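Local coordinates for protein aminoacyl-histidine dipeptidase (Vibrio alginolyticus, PDB 3MRU) that probably hydrolyses dipeptides, Xaa-His dipeptides such as carnosine among them, as a zinc-dependent metallopeptidase of the M20C family, at residues Cys184-Arg198 and Thr357-Leu371. Sequence-based numbering, arbitrary orientation.
Sequences CAGGIDGAMTFDITR and TEENKVTVLCLIRSL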
ATOM      1  N   CYS A 184      -5.366   1.770  -8.196  1.00 78.02           N
ATOM      2  CA  CYS A 184      -4.346   1.079  -7.401  1.00 76.43           C
ATOM      3  C   CYS A 184      -4.395  -0.438  -7.562  1.00 75.07           C
ATOM      4  O   CYS A 184      -5.332  -0.987  -8.128  1.00 74.34           O
ATOM      5  CB  CYS A 184      -4.446   1.471  -5.921  1.00 78.05           C
ATOM      6  SG  CYS A 184      -5.973   0.977  -5.172  1.00 77.55           S
ATOM      7  N   ALA A 185      -3.364  -1.090  -7.044  1.00 65.97           N
ATOM      8  CA  ALA A 185      -3.254  -2.539  -7.072  1.00 65.17           C
ATOM      9  C   ALA A 185      -3.953  -3.210  -5.900  1.00 64.32           C
ATOM     10  O   ALA A 185      -3.887  -2.737  -4.767  1.00 64.49           O
ATOM     11  CB  ALA A 185      -1.780  -2.943  -7.103  1.00 82.44           C
ATOM     12  N   GLY A 186      -4.621  -4.322  -6.185  1.00 72.85           N
ATOM     13  CA  GLY A 186      -5.080  -5.234  -5.148  1.00 71.46           C
ATOM     14  C   GLY A 186      -3.879  -6.050  -4.752  1.00 70.52           C
ATOM     15  O   GLY A 186      -2.764  -5.788  -5.214  1.00 70.62           O
ATOM     16  N   GLY A 187      -4.077  -7.033  -3.894  1.00 69.48           N
ATOM     17  CA  GLY A 187      -2.972  -7.909  -3.560  1.00 68.78           C
ATOM     18  C   GLY A 187      -3.443  -9.221  -3.000  1.00 68.42           C
ATOM     19  O   GLY A 187      -4.637  -9.387  -2.756  1.00 68.48           O
ATOM     20  N   ILE A 188      -2.513 -10.152  -2.801  1.00 53.75           N
ATOM     21  CA  ILE A 188      -2.818 -11.386  -2.110  1.00 53.47           C
ATOM     22  C   ILE A 188      -1.536 -12.087  -1.676  1.00 54.21           C
ATOM     23  O   ILE A 188      -0.564 -12.152  -2.439  1.00 54.50           O
ATOM     24  CB  ILE A 188      -3.636 -12.283  -2.998  1.00 58.26           C
ATOM     25  CG1 ILE A 188      -4.184 -13.467  -2.215  1.00 57.29           C
ATOM     26  CG2 ILE A 188      -2.822 -12.692  -4.213  1.00 58.74           C
ATOM     27  CD1 ILE A 188      -3.274 -14.589  -1.920  1.00 89.58           C
ATOM     28  N   ASP A 189      -1.532 -12.591  -0.443  1.00 55.02           N
ATOM     29  CA  ASP A 189      -0.383 -13.264   0.114  1.00 55.43           C
ATOM     30  C   ASP A 189      -0.459 -14.673  -0.338  1.00 54.59           C
ATOM     31  O   ASP A 189      -1.514 -15.268  -0.293  1.00 54.34           O
ATOM     32  CB  ASP A 189      -0.450 -13.276   1.636  1.00 99.38           C
ATOM     33  CG  ASP A 189      -0.510 -11.869   2.251  1.00104.53           C
ATOM     34  OD1 ASP A 189       0.346 -11.019   1.902  1.00110.04           O
ATOM     35  OD2 ASP A 189      -1.404 -11.616   3.106  1.00108.91           O
ATOM     36  N   GLY A 190       0.674 -15.203  -0.778  1.00 68.23           N
ATOM     37  CA  GLY A 190       0.825 -16.629  -1.104  1.00 67.36           C
ATOM     38  C   GLY A 190       1.910 -17.316  -0.288  1.00 66.91           C
ATOM     39  O   GLY A 190       2.860 -16.679   0.183  1.00 67.34           O
ATOM     40  N   ALA A 191       1.761 -18.621  -0.099  1.00 67.46           N
ATOM     41  CA  ALA A 191       2.727 -19.396   0.663  1.00 66.71           C
ATOM     42  C   ALA A 191       2.925 -20.817   0.117  1.00 66.51           C
ATOM     43  O   ALA A 191       2.063 -21.683   0.268  1.00 66.45           O
ATOM     44  CB  ALA A 191       2.261 -19.423   2.093  1.00 47.33           C
ATOM     45  N   MET A 192       4.066 -21.044  -0.522  1.00 61.95           N
ATOM     46  CA  MET A 192       4.395 -22.347  -1.038  1.00 62.30           C
ATOM     47  C   MET A 192       5.236 -23.102  -0.032  1.00 62.79           C
ATOM     48  O   MET A 192       6.323 -22.659   0.339  1.00 62.98           O
ATOM     49  CB  MET A 192       5.142 -22.212  -2.341  1.00 59.84           C
ATOM     50  CG  MET A 192       5.046 -23.441  -3.172  1.00 59.92           C
ATOM     51  SD  MET A 192       5.890 -23.203  -4.722  1.00 61.30           S
ATOM     52  CE  MET A 192       4.698 -22.282  -5.694  1.00 59.22           C
ATOM     53  N   THR A 193       4.733 -24.253   0.405  1.00 46.31           N
ATOM     54  CA  THR A 193       5.354 -24.980   1.490  1.00 46.79           C
ATOM     55  C   THR A 193       5.745 -26.347   1.012  1.00 47.03           C
ATOM     56  O   THR A 193       5.039 -26.957   0.206  1.00 46.17           O
ATOM     57  CB  THR A 193       4.406 -25.138   2.700  1.00 69.55           C
ATOM     58  OG1 THR A 193       3.250 -24.298   2.539  1.00 69.38           O
ATOM     59  CG2 THR A 193       5.147 -24.797   4.002  1.00 69.53           C
ATOM     60  N   PHE A 194       6.873 -26.818   1.530  1.00 60.77           N
ATOM     61  CA  PHE A 194       7.474 -28.088   1.115  1.00 62.64           C
ATOM     62  C   PHE A 194       7.618 -29.031   2.299  1.00 64.67           C
ATOM     63  O   PHE A 194       8.077 -28.628   3.377  1.00 65.14           O
ATOM     64  CB  PHE A 194       8.848 -27.858   0.461  1.00 62.16           C
ATOM     65  CG  PHE A 194       8.769 -27.153  -0.860  1.00 60.30           C
ATOM     66  CD1 PHE A 194       8.693 -25.760  -0.919  1.00 58.30           C
ATOM     67  CD2 PHE A 194       8.747 -27.877  -2.037  1.00 58.53           C
ATOM     68  CE1 PHE A 194       8.583 -25.110  -2.111  1.00 57.63           C
ATOM     69  CE2 PHE A 194       8.652 -27.227  -3.251  1.00 59.35           C
ATOM     70  CZ  PHE A 194       8.559 -25.846  -3.287  1.00 59.57           C
ATOM     71  N   ASP A 195       7.217 -30.284   2.113  1.00 76.34           N
ATOM     72  CA  ASP A 195       7.368 -31.229   3.197  1.00 78.69           C
ATOM     73  C   ASP A 195       8.602 -32.103   3.007  1.00 79.69           C
ATOM     74  O   ASP A 195       8.543 -33.183   2.385  1.00 79.86           O
ATOM     75  CB  ASP A 195       6.080 -32.008   3.438  1.00101.26           C
ATOM     76  CG  ASP A 195       5.182 -31.326   4.463  1.00103.90           C
ATOM     77  OD1 ASP A 195       5.703 -30.880   5.525  1.00106.81           O
ATOM     78  OD2 ASP A 195       3.959 -31.225   4.210  1.00106.39           O
ATOM     79  N   ILE A 196       9.713 -31.615   3.565  1.00 70.25           N
ATOM     80  CA  ILE A 196      11.027 -32.213   3.343  1.00 71.56           C
ATOM     81  C   ILE A 196      11.525 -33.095   4.467  1.00 72.74           C
ATOM     82  O   ILE A 196      11.231 -32.866   5.654  1.00 72.10           O
ATOM     83  CB  ILE A 196      12.144 -31.172   3.006  1.00 67.23           C
ATOM     84  CG1 ILE A 196      12.480 -30.283   4.206  1.00 65.90           C
ATOM     85  CG2 ILE A 196      11.749 -30.328   1.806  1.00 68.23           C
ATOM     86  CD1 ILE A 196      13.799 -29.518   4.094  1.00 83.78           C
ATOM     87  N   THR A 197      12.291 -34.103   4.040  1.00117.99           N
ATOM     88  CA  THR A 197      13.026 -35.022   4.918  1.00119.45           C
ATOM     89  C   THR A 197      14.543 -34.932   4.652  1.00120.33           C
ATOM     90  O   THR A 197      14.976 -34.547   3.553  1.00121.00           O
ATOM     91  CB  THR A 197      12.545 -36.472   4.731  1.00 72.83           C
ATOM     92  OG1 THR A 197      12.711 -36.850   3.356  1.00 73.41           O
ATOM     93  CG2 THR A 197      11.079 -36.589   5.131  1.00 72.09           C
ATOM     94  N   ARG A 198      15.340 -35.294   5.653  1.00 93.64           N
ATOM     95  CA  ARG A 198      16.770 -35.067   5.594  1.00 94.46           C
ATOM     96  C   ARG A 198      17.637 -36.299   5.742  1.00 95.65           C
ATOM     97  O   ARG A 198      17.383 -37.155   6.589  1.00 96.29           O
ATOM     98  CB  ARG A 198      17.160 -34.061   6.650  1.00 82.98           C
ATOM     99  CG  ARG A 198      16.763 -32.684   6.280  1.00 81.96           C
ATOM    100  CD  ARG A 198      17.065 -31.776   7.396  1.00 80.14           C
ATOM    101  NE  ARG A 198      17.500 -30.496   6.871  1.00 80.03           N
ATOM    102  CZ  ARG A 198      16.728 -29.424   6.788  1.00 79.48           C
ATOM    103  NH1 ARG A 198      17.232 -28.305   6.300  1.00 79.48           N
ATOM    104  NH2 ARG A 198      15.463 -29.477   7.199  1.00 78.67           N
ATOM    105  N   THR A 357      13.775 -22.018   5.855  1.00 78.97           N
ATOM    106  CA  THR A 357      13.912 -23.452   5.997  1.00 80.29           C
ATOM    107  C   THR A 357      13.810 -23.744   7.473  1.00 81.80           C
ATOM    108  O   THR A 357      14.104 -22.877   8.284  1.00 82.47           O
ATOM    109  CB  THR A 357      15.305 -23.877   5.502  1.00 67.94           C
ATOM    110  OG1 THR A 357      15.402 -23.595   4.100  1.00 67.69           O
ATOM    111  CG2 THR A 357      15.579 -25.361   5.754  1.00 67.01           C
ATOM    112  N   GLU A 358      13.381 -24.946   7.827  1.00100.28           N
ATOM    113  CA  GLU A 358      13.500 -25.438   9.201  1.00102.00           C
ATOM    114  C   GLU A 358      13.667 -26.944   9.053  1.00102.43           C
ATOM    115  O   GLU A 358      13.804 -27.412   7.918  1.00102.76           O
ATOM    116  CB  GLU A 358      12.247 -25.097  10.016  1.00 95.48           C
ATOM    117  CG  GLU A 358      10.951 -25.408   9.260  1.00 98.50           C
ATOM    118  CD  GLU A 358       9.777 -25.648  10.200  1.00102.51           C
ATOM    119  OE1 GLU A 358       8.808 -24.835  10.165  1.00103.84           O
ATOM    120  OE2 GLU A 358       9.820 -26.655  10.961  1.00104.17           O
ATOM    121  N   GLU A 359      13.683 -27.716  10.147  1.00103.49           N
ATOM    122  CA  GLU A 359      13.706 -29.172   9.962  1.00104.11           C
ATOM    123  C   GLU A 359      12.347 -29.659   9.468  1.00103.74           C
ATOM    124  O   GLU A 359      11.320 -29.454  10.138  1.00104.11           O
ATOM    125  CB  GLU A 359      14.189 -29.961  11.193  1.00104.85           C
ATOM    126  CG  GLU A 359      14.732 -31.372  10.771  1.00106.43           C
ATOM    127  CD  GLU A 359      14.698 -32.475  11.869  1.00106.83           C
ATOM    128  OE1 GLU A 359      15.060 -32.196  13.047  1.00109.39           O
ATOM    129  OE2 GLU A 359      14.317 -33.634  11.540  1.00107.15           O
ATOM    130  N   ASN A 360      12.348 -30.260   8.276  1.00 97.77           N
ATOM    131  CA  ASN A 360      11.133 -30.857   7.658  1.00 97.05           C
ATOM    132  C   ASN A 360      10.186 -29.932   6.893  1.00 95.94           C
ATOM    133  O   ASN A 360       9.184 -30.399   6.348  1.00 96.37           O
ATOM    134  CB  ASN A 360      10.331 -31.681   8.674  1.00118.41           C
ATOM    135  CG  ASN A 360      11.140 -32.824   9.259  1.00119.46           C
ATOM    136  OD1 ASN A 360      11.477 -33.787   8.553  1.00119.74           O
ATOM    137  ND2 ASN A 360      11.470 -32.720  10.553  1.00119.68           N
ATOM    138  N   LYS A 361      10.510 -28.640   6.838  1.00 83.83           N
ATOM    139  CA  LYS A 361       9.659 -27.662   6.179  1.00 82.00           C
ATOM    140  C   LYS A 361      10.481 -26.533   5.580  1.00 80.43           C
ATOM    141  O   LYS A 361      11.279 -25.881   6.258  1.00 80.01           O
ATOM    142  CB  LYS A 361       8.660 -27.095   7.183  1.00 84.75           C
ATOM    143  CG  LYS A 361       7.367 -26.514   6.633  1.00 85.98           C
ATOM    144  CD  LYS A 361       6.640 -25.847   7.811  1.00 89.68           C
ATOM    145  CE  LYS A 361       5.272 -25.305   7.443  1.00 91.95           C
ATOM    146  NZ  LYS A 361       4.332 -26.428   7.143  1.00 93.68           N
ATOM    147  N   VAL A 362      10.276 -26.332   4.285  1.00 65.77           N
ATOM    148  CA  VAL A 362      10.743 -25.157   3.566  1.00 63.93           C
ATOM    149  C   VAL A 362       9.516 -24.402   3.123  1.00 62.59           C
ATOM    150  O   VAL A 362       8.587 -24.979   2.555  1.00 62.26           O
ATOM    151  CB  VAL A 362      11.524 -25.527   2.319  1.00 75.21           C
ATOM    152  CG1 VAL A 362      12.241 -24.314   1.773  1.00 75.10           C
ATOM    153  CG2 VAL A 362      12.517 -26.591   2.646  1.00 76.03           C
ATOM    154  N   THR A 363       9.521 -23.105   3.381  1.00 70.52           N
ATOM    155  CA  THR A 363       8.358 -22.288   3.120  1.00 69.29           C
ATOM    156  C   THR A 363       8.727 -21.015   2.370  1.00 68.32           C
ATOM    157  O   THR A 363       9.581 -20.233   2.802  1.00 68.24           O
ATOM    158  CB  THR A 363       7.555 -22.024   4.423  1.00 70.81           C
ATOM    159  OG1 THR A 363       6.818 -20.797   4.306  1.00 69.76           O
ATOM    160  CG2 THR A 363       8.492 -22.020   5.682  1.00 70.59           C
ATOM    161  N   VAL A 364       8.073 -20.842   1.227  1.00 63.74           N
ATOM    162  CA  VAL A 364       8.357 -19.770   0.298  1.00 62.78           C
ATOM    163  C   VAL A 364       7.177 -18.824   0.320  1.00 62.39           C
ATOM    164  O   VAL A 364       6.079 -19.212  -0.034  1.00 62.90           O
ATOM    165  CB  VAL A 364       8.576 -20.320  -1.152  1.00 51.01           C
ATOM    166  CG1 VAL A 364       9.021 -19.214  -2.103  1.00 50.09           C
ATOM    167  CG2 VAL A 364       9.602 -21.480  -1.169  1.00 50.61           C
ATOM    168  N   LEU A 365       7.398 -17.585   0.745  1.00 62.27           N
ATOM    169  CA  LEU A 365       6.326 -16.593   0.856  1.00 61.53           C
ATOM    170  C   LEU A 365       6.456 -15.469  -0.148  1.00 61.26           C
ATOM    171  O   LEU A 365       7.551 -14.912  -0.348  1.00 60.84           O
ATOM    172  CB  LEU A 365       6.332 -15.961   2.243  1.00 58.47           C
ATOM    173  CG  LEU A 365       5.454 -16.466   3.375  1.00 58.05           C
ATOM    174  CD1 LEU A 365       5.621 -17.954   3.611  1.00 57.68           C
ATOM    175  CD2 LEU A 365       5.820 -15.674   4.610  1.00 57.49           C
ATOM    176  N   CYS A 366       5.317 -15.104  -0.725  1.00 66.61           N
ATOM    177  CA  CYS A 366       5.272 -14.127  -1.794  1.00 66.68           C
ATOM    178  C   CYS A 366       3.949 -13.367  -1.860  1.00 65.60           C
ATOM    179  O   CYS A 366       2.950 -13.757  -1.249  1.00 65.23           O
ATOM    180  CB  CYS A 366       5.578 -14.801  -3.141  1.00 72.50           C
ATOM    181  SG  CYS A 366       4.200 -15.765  -3.791  1.00 77.71           S
ATOM    182  N   LEU A 367       3.949 -12.275  -2.614  1.00 63.75           N
ATOM    183  CA  LEU A 367       2.818 -11.370  -2.601  1.00 63.26           C
ATOM    184  C   LEU A 367       2.509 -10.845  -3.997  1.00 63.11           C
ATOM    185  O   LEU A 367       3.295 -10.101  -4.583  1.00 63.62           O
ATOM    186  CB  LEU A 367       3.073 -10.222  -1.615  1.00 41.85           C
ATOM    187  CG  LEU A 367       2.112  -9.031  -1.598  1.00 41.40           C
ATOM    188  CD1 LEU A 367       0.731  -9.451  -1.175  1.00 42.13           C
ATOM    189  CD2 LEU A 367       2.620  -7.977  -0.659  1.00 41.80           C
ATOM    190  N   ILE A 368       1.359 -11.242  -4.525  1.00 73.59           N
ATOM    191  CA  ILE A 368       0.981 -10.840  -5.861  1.00 73.00           C
ATOM    192  C   ILE A 368       0.220  -9.543  -5.759  1.00 73.66           C
ATOM    193  O   ILE A 368      -0.676  -9.402  -4.905  1.00 74.47           O
ATOM    194  CB  ILE A 368       0.099 -11.904  -6.548  1.00 44.54           C
ATOM    195  CG1 ILE A 368       0.800 -13.260  -6.522  1.00 43.32           C
ATOM    196  CG2 ILE A 368      -0.227 -11.489  -7.958  1.00 42.48           C
ATOM    197  CD1 ILE A 368      -0.099 -14.459  -6.827  1.00 83.64           C
ATOM    198  N   ARG A 369       0.579  -8.599  -6.623  1.00 55.45           N
ATOM    199  CA  ARG A 369      -0.133  -7.339  -6.749  1.00 55.10           C
ATOM    200  C   ARG A 369      -0.688  -7.222  -8.147  1.00 55.66           C
ATOM    201  O   ARG A 369      -0.116  -7.777  -9.095  1.00 55.72           O
ATOM    202  CB  ARG A 369       0.818  -6.201  -6.543  1.00 56.36           C
ATOM    203  CG  ARG A 369       1.313  -6.089  -5.181  1.00 56.76           C
ATOM    204  CD  ARG A 369       2.340  -5.007  -5.185  1.00 58.87           C
ATOM    205  NE  ARG A 369       2.984  -4.853  -3.889  1.00 60.76           N
ATOM    206  CZ  ARG A 369       2.350  -4.490  -2.785  1.00 61.39           C
ATOM    207  NH1 ARG A 369       1.040  -4.276  -2.811  1.00 63.13           N
ATOM    208  NH2 ARG A 369       3.021  -4.377  -1.653  1.00 61.32           N
ATOM    209  N   SER A 370      -1.793  -6.487  -8.274  1.00 53.45           N
ATOM    210  CA  SER A 370      -2.406  -6.232  -9.567  1.00 54.08           C
ATOM    211  C   SER A 370      -3.488  -5.154  -9.491  1.00 54.59           C
ATOM    212  O   SER A 370      -4.152  -5.005  -8.467  1.00 54.16           O
ATOM    213  CB  SER A 370      -2.901  -7.534 -10.192  1.00 60.81           C
ATOM    214  OG  SER A 370      -3.485  -7.244 -11.443  1.00 60.97           O
ATOM    215  N   LEU A 371      -3.676  -4.447 -10.609  1.00 55.14           N
ATOM    216  CA  LEU A 371      -4.734  -3.458 -10.753  1.00 56.09           C
ATOM    217  C   LEU A 371      -5.947  -4.221 -11.241  1.00 57.49           C
ATOM    218  O   LEU A 371      -7.034  -4.095 -10.674  1.00 57.30           O
ATOM    219  CB  LEU A 371      -4.377  -2.375 -11.758  1.00 50.47           C
ATOM    220  CG  LEU A 371      -2.959  -1.813 -11.808  1.00 49.97           C
ATOM    221  CD1 LEU A 371      -2.846  -0.868 -12.979  1.00 49.63           C
ATOM    222  CD2 LEU A 371      -2.618  -1.078 -10.534  1.00 51.52           C
TER
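Arg198 NH2 gives its N-H to the backbone O of Glu358 at 2.7 Å, 30° off the carbonyl plane. The bond reaches the turn that joins strands 346-358 and 361-370, itself closed by Glu358 N bonding Lys361 O. Thr357 CG2 lies 3.4 Å from Arg198 NH1, at the edge of the guanidinium. Arg198 NE bonds Gln314 O, giving the group a second hold.

From Gly186 to Phe194 the strands run antiparallel, their short axes 165° apart, and Gly190 and Cys366 exchange nearly straight bonds in a hydrogen-bonded pair. Ile188, Met192 and Phe194 share one face with Val362, Val364, Cys366 and Ile368. There CG2 of Ile188 lies beside CB of Ile368, 3.8 Å away, while Phe194 turns its ring edge to Val364, CE1 being 3.9 Å from CG2. Beyond the regular pairing, Ile196 CD1 packs on Val362 CG2 at 3.5 Å, swung there by a chi1 of 69°. On the opposite face of the sheet, CG2 of Thr193 meets Lys361 CE at 3.5 Å, and Leu367 CD1 touches OD1 of Asp189.

This is plain antiparallel pairing, and with the tight hairpin at 358-361 it builds part of a large mixed sheet in this M20 peptidase, apart from the lobe holding the two zinc ions, although Cys184 comes to about 13 Å, side chain to metal, from one of them. Strand 393-400 pairs with the other edge of 184-198 and strand 346-358 with that of 361-370, while helix 318-330 brings Phe324 edge-to-face against Phe194.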